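Uncharacterized protein from DUF364 family (Desulfitobacterium hafniense, PDB 3L5O) is of unknown function but combines enolase-like and Rossmann-like folds and may bind an adenosyl compound and take part in heavy-metal chelation. Local coordinates at residues M69-L74 and A94-A99; A26-I31 and G84-W89. All blocks are in the same frame, centred on the assembly; numbering follows the deposited sequence. Where two conformers were deposited one is given.

Contact 1 (M69-L74 and A94-A99); sequences MLTQNL and ASIGLA
No ring or other flat side-chain group takes part where Ile96 meets Leu70, Thr71 and Leu74, so there are no faces or edges to match, and methyl groups make nearly all of the contact. Ile96 is the single side chain that segment 94-99 contributes. Its CG1 stands anti to the carbonyl carbon (chi1 -67°) and the chain runs on extended, which carries CD1 out toward the other helix while CG2 branches off beside it. CG2 meets Leu74 CD1 at 3.5 Å, tighter than usual for two carbons, the two side chains passing at a slant. CD1 reaches back toward the N-terminal end of segment 69-74, to Leu70 CD2 at 4.2 Å, and lies 4.3 Å from Thr71 OG1. The helix segments run roughly parallel, crossing at -25°, but their axes stay 11.8 Å apart, so side-chain ends meet and backbones do not. Both helices pack on the three-stranded antiparallel sheet, Leu40 touching Thr71 and Leu74 while Cys42, Ser47 and Ile49 touch Ile96, a helix-on-sheet build consistent with the enolase-like part of the protein. Thr71 OG1, the one hydroxyl that meets Ile96 across the two segments, is bonded to Met67 O just before its helix; the contact therefore rests on apolar burial and shape, without directional bonds between the two segments.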
# COMPACT_ATOMS: atom_id res chain seq x y z
N MSE A 69 13.36 7.77 -18.38
CA MSE A 69 14.78 7.43 -18.41
C MSE A 69 15.21 6.65 -17.15
O MSE A 69 16.07 5.78 -17.22
CB MSE A 69 15.62 8.71 -18.57
CG MSE A 69 15.11 9.73 -19.65
SE MSE A 69 15.58 9.33 -21.54
CE MSE A 69 17.50 9.95 -21.55
N LEU A 70 14.62 6.97 -16.01
CA LEU A 70 14.80 6.16 -14.81
C LEU A 70 14.26 4.74 -15.06
O LEU A 70 14.88 3.73 -14.69
CB LEU A 70 14.06 6.81 -13.62
CG LEU A 70 14.16 6.20 -12.20
CD1 LEU A 70 15.46 6.55 -11.51
CD2 LEU A 70 13.01 6.72 -11.37
N THR A 71 13.10 4.68 -15.70
CA THR A 71 12.40 3.43 -15.97
C THR A 71 13.29 2.44 -16.71
O THR A 71 13.45 1.29 -16.28
CB THR A 71 11.11 3.73 -16.78
OG1 THR A 71 10.20 4.47 -15.95
CG2 THR A 71 10.35 2.45 -17.16
N GLN A 72 13.88 2.90 -17.80
CA GLN A 72 14.79 2.08 -18.59
C GLN A 72 15.96 1.52 -17.76
O GLN A 72 16.29 0.34 -17.88
CB GLN A 72 15.32 2.90 -19.78
N ASN A 73 16.58 2.36 -16.92
CA ASN A 73 17.76 1.97 -16.14
C ASN A 73 17.51 0.89 -15.11
O ASN A 73 18.40 0.10 -14.82
CB ASN A 73 18.33 3.17 -15.37
CG ASN A 73 19.31 4.00 -16.18
OD1 ASN A 73 20.11 3.47 -16.96
ND2 ASN A 73 19.28 5.31 -15.95
N LEU A 74 16.30 0.85 -14.54
CA LEU A 74 16.06 -0.07 -13.44
C LEU A 74 15.96 -1.50 -13.93
O LEU A 74 16.25 -2.43 -13.17
CB LEU A 74 14.82 0.36 -12.64
CG LEU A 74 14.95 1.73 -11.96
CD1 LEU A 74 13.62 2.16 -11.37
CD2 LEU A 74 16.07 1.72 -10.90
N ALA A 94 9.25 7.14 -6.16
CA ALA A 94 8.89 6.41 -4.94
C ALA A 94 7.86 5.33 -5.22
O ALA A 94 7.96 4.25 -4.68
CB ALA A 94 8.38 7.35 -3.88
N SER A 95 6.94 5.59 -6.14
CA SER A 95 5.91 4.61 -6.50
C SER A 95 6.55 3.38 -7.15
O SER A 95 6.15 2.27 -6.88
CB SER A 95 4.82 5.22 -7.40
OG SER A 95 5.22 5.31 -8.76
N ILE A 96 7.58 3.58 -7.96
CA ILE A 96 8.39 2.49 -8.56
C ILE A 96 9.12 1.66 -7.50
O ILE A 96 9.14 0.43 -7.58
CB ILE A 96 9.38 3.12 -9.56
CG1 ILE A 96 8.58 3.71 -10.74
CG2 ILE A 96 10.41 2.14 -10.05
CD1 ILE A 96 9.41 4.54 -11.72
N GLY A 97 9.72 2.34 -6.53
CA GLY A 97 10.31 1.72 -5.37
C GLY A 97 9.35 0.84 -4.61
O GLY A 97 9.73 -0.24 -4.21
N LEU A 98 8.12 1.30 -4.38
CA LEU A 98 7.13 0.45 -3.73
C LEU A 98 6.68 -0.72 -4.61
O LEU A 98 6.48 -1.82 -4.12
CB LEU A 98 5.91 1.27 -3.26
CG LEU A 98 4.81 0.52 -2.50
CD1 LEU A 98 5.33 -0.21 -1.25
CD2 LEU A 98 3.72 1.51 -2.11
N ALA A 99 6.53 -0.51 -5.91
CA ALA A 99 6.29 -1.62 -6.83
C ALA A 99 7.38 -2.73 -6.73
O ALA A 99 7.07 -3.92 -6.64
CB ALA A 99 6.13 -1.10 -8.28

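Contact 2 (A26-I31 and G84-W89); sequences AMINGI and GCVKSW
Ile28 drives its CD1 into the turn formed by Gly84, Val86 and Lys87. The inner part is apolar and buried: CD1 lies 4.0 Å from Val86 CG1, and both side chains are shut away from solvent. With chi1 at -66° and chi2 at 164°, Ile28 presents CD1, rather than CG2, to the turn. Arg80 and Ala83 of helix 79-83 also touch Ile28, while Ile101 of helix 91-105 and Val197 press on both Val86 and the neighbouring Met27. The partner turn, whose residues 85-87 form a short 3-10 segment, links helices 79-83 and 91-105; the bond from Ser88 N to Cys85 O, 2.9 Å, closes its end. Helix 22-29 is thus packed against a helix-to-helix connection.

The outer part, Gly84 and Lys87, is partly exposed. Gly84 brings only its CA, 4.2 Å from Ile28 CD1. Lys87 nevertheless makes the closest approach, slanting across the methyl with its chain bent at chi4 (118°): CE stands 3.9 Å and NZ 3.7 Å from Ile28 CD1. NZ does not bond to that methyl; its salt bridge is with OD1 of Asp25, on the same helix as Ile28.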
# COMPACT_ATOMS: atom_id res chain seq x y z
N ALA A 26 13.58 -1.67 6.95
CA ALA A 26 13.07 -3.03 7.28
C ALA A 26 12.51 -3.74 6.04
O ALA A 26 12.80 -4.91 5.81
CB ALA A 26 11.98 -2.93 8.36
N MSE A 27 11.71 -3.04 5.24
CA MSE A 27 11.13 -3.61 4.01
C MSE A 27 12.20 -3.92 2.99
O MSE A 27 12.23 -5.00 2.41
CB MSE A 27 10.12 -2.67 3.38
CG MSE A 27 8.87 -2.48 4.16
SE MSE A 27 7.57 -1.39 3.16
CE MSE A 27 8.25 0.22 3.13
N ILE A 28 13.10 -2.96 2.78
CA ILE A 28 14.13 -3.10 1.74
C ILE A 28 15.10 -4.22 2.10
O ILE A 28 15.46 -5.06 1.26
CB ILE A 28 14.91 -1.75 1.54
CG1 ILE A 28 13.99 -0.66 0.98
CG2 ILE A 28 16.09 -1.95 0.59
CD1 ILE A 28 14.56 0.76 1.14
N ASN A 29 15.51 -4.26 3.36
CA ASN A 29 16.57 -5.17 3.78
C ASN A 29 16.10 -6.61 3.84
O ASN A 29 16.92 -7.51 3.92
CB ASN A 29 17.17 -4.74 5.13
CG ASN A 29 17.98 -3.50 5.00
OD1 ASN A 29 18.60 -3.30 3.96
ND2 ASN A 29 18.00 -2.64 6.04
N GLY A 30 14.79 -6.81 3.78
CA GLY A 30 14.22 -8.14 3.67
C GLY A 30 14.23 -8.74 2.27
O GLY A 30 13.92 -9.91 2.12
N ILE A 31 14.59 -7.97 1.25
CA ILE A 31 14.60 -8.47 -0.12
C ILE A 31 15.94 -9.15 -0.45
O ILE A 31 16.99 -8.52 -0.40
CB ILE A 31 14.30 -7.33 -1.15
CG1 ILE A 31 12.97 -6.62 -0.84
CG2 ILE A 31 14.24 -7.86 -2.60
CD1 ILE A 31 12.76 -5.33 -1.62
N GLY A 84 15.18 0.92 -3.15
CA GLY A 84 15.73 2.16 -2.64
C GLY A 84 15.03 3.42 -3.17
O GLY A 84 15.04 4.47 -2.52
N CYS A 85 14.43 3.31 -4.35
CA CYS A 85 13.64 4.41 -4.91
C CYS A 85 12.42 4.79 -4.07
O CYS A 85 11.95 5.91 -4.21
CB CYS A 85 13.16 4.08 -6.33
SG CYS A 85 14.46 3.95 -7.55
N VAL A 86 11.94 3.88 -3.23
CA VAL A 86 10.79 4.15 -2.35
C VAL A 86 11.03 5.36 -1.45
O VAL A 86 10.09 6.04 -1.05
CB VAL A 86 10.38 2.90 -1.50
CG1 VAL A 86 11.37 2.61 -0.38
CG2 VAL A 86 8.93 3.05 -0.94
N LYS A 87 12.30 5.64 -1.17
CA LYS A 87 12.66 6.73 -0.31
C LYS A 87 12.76 8.07 -1.02
O LYS A 87 12.98 9.11 -0.36
CB LYS A 87 13.96 6.42 0.39
CG LYS A 87 13.98 5.17 1.28
CD LYS A 87 15.33 5.23 2.02
CE LYS A 87 15.63 4.07 2.94
NZ LYS A 87 16.85 3.33 2.48
N SER A 88 12.52 8.08 -2.32
CA SER A 88 12.66 9.30 -3.11
C SER A 88 11.61 10.34 -2.77
O SER A 88 10.45 10.01 -2.51
CB SER A 88 12.59 8.99 -4.59
OG SER A 88 12.60 10.18 -5.33
N TRP A 89 12.01 11.61 -2.78
CA TRP A 89 11.04 12.71 -2.59
C TRP A 89 10.36 13.10 -3.88
O TRP A 89 9.52 13.98 -3.90
CB TRP A 89 11.72 13.91 -1.94
CG TRP A 89 12.10 13.58 -0.55
CD1 TRP A 89 13.36 13.38 -0.07
CD2 TRP A 89 11.20 13.29 0.52
NE1 TRP A 89 13.30 13.02 1.26
CE2 TRP A 89 11.98 12.96 1.64
CE3 TRP A 89 9.80 13.28 0.65
CZ2 TRP A 89 11.43 12.65 2.88
CZ3 TRP A 89 9.25 12.98 1.88
CH2 TRP A 89 10.06 12.68 2.98

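How the contacts relate
The segments alternate along the chain: 26-31, 69-74, 84-89, 94-99. Contact 1 thus begins inside the loop of chain that contact 2 closes and ends beyond it. Their centres are about 12 Å apart, on the same side of the chain's centre. The turn 84-89 leads directly into helix 91-105, and there the contacts touch: Ala94 CB packs 3.6 Å from Val86 O, and Gly97 CA lies 3.8 Å from Cys85 CB. One helix is therefore tied to helix 68-74 beside the three-stranded sheet and, through the preceding turn, to helix 22-29. These direct touches put both contacts in one packed region, within a part of the protein with a putative role in heavy-metal chelation.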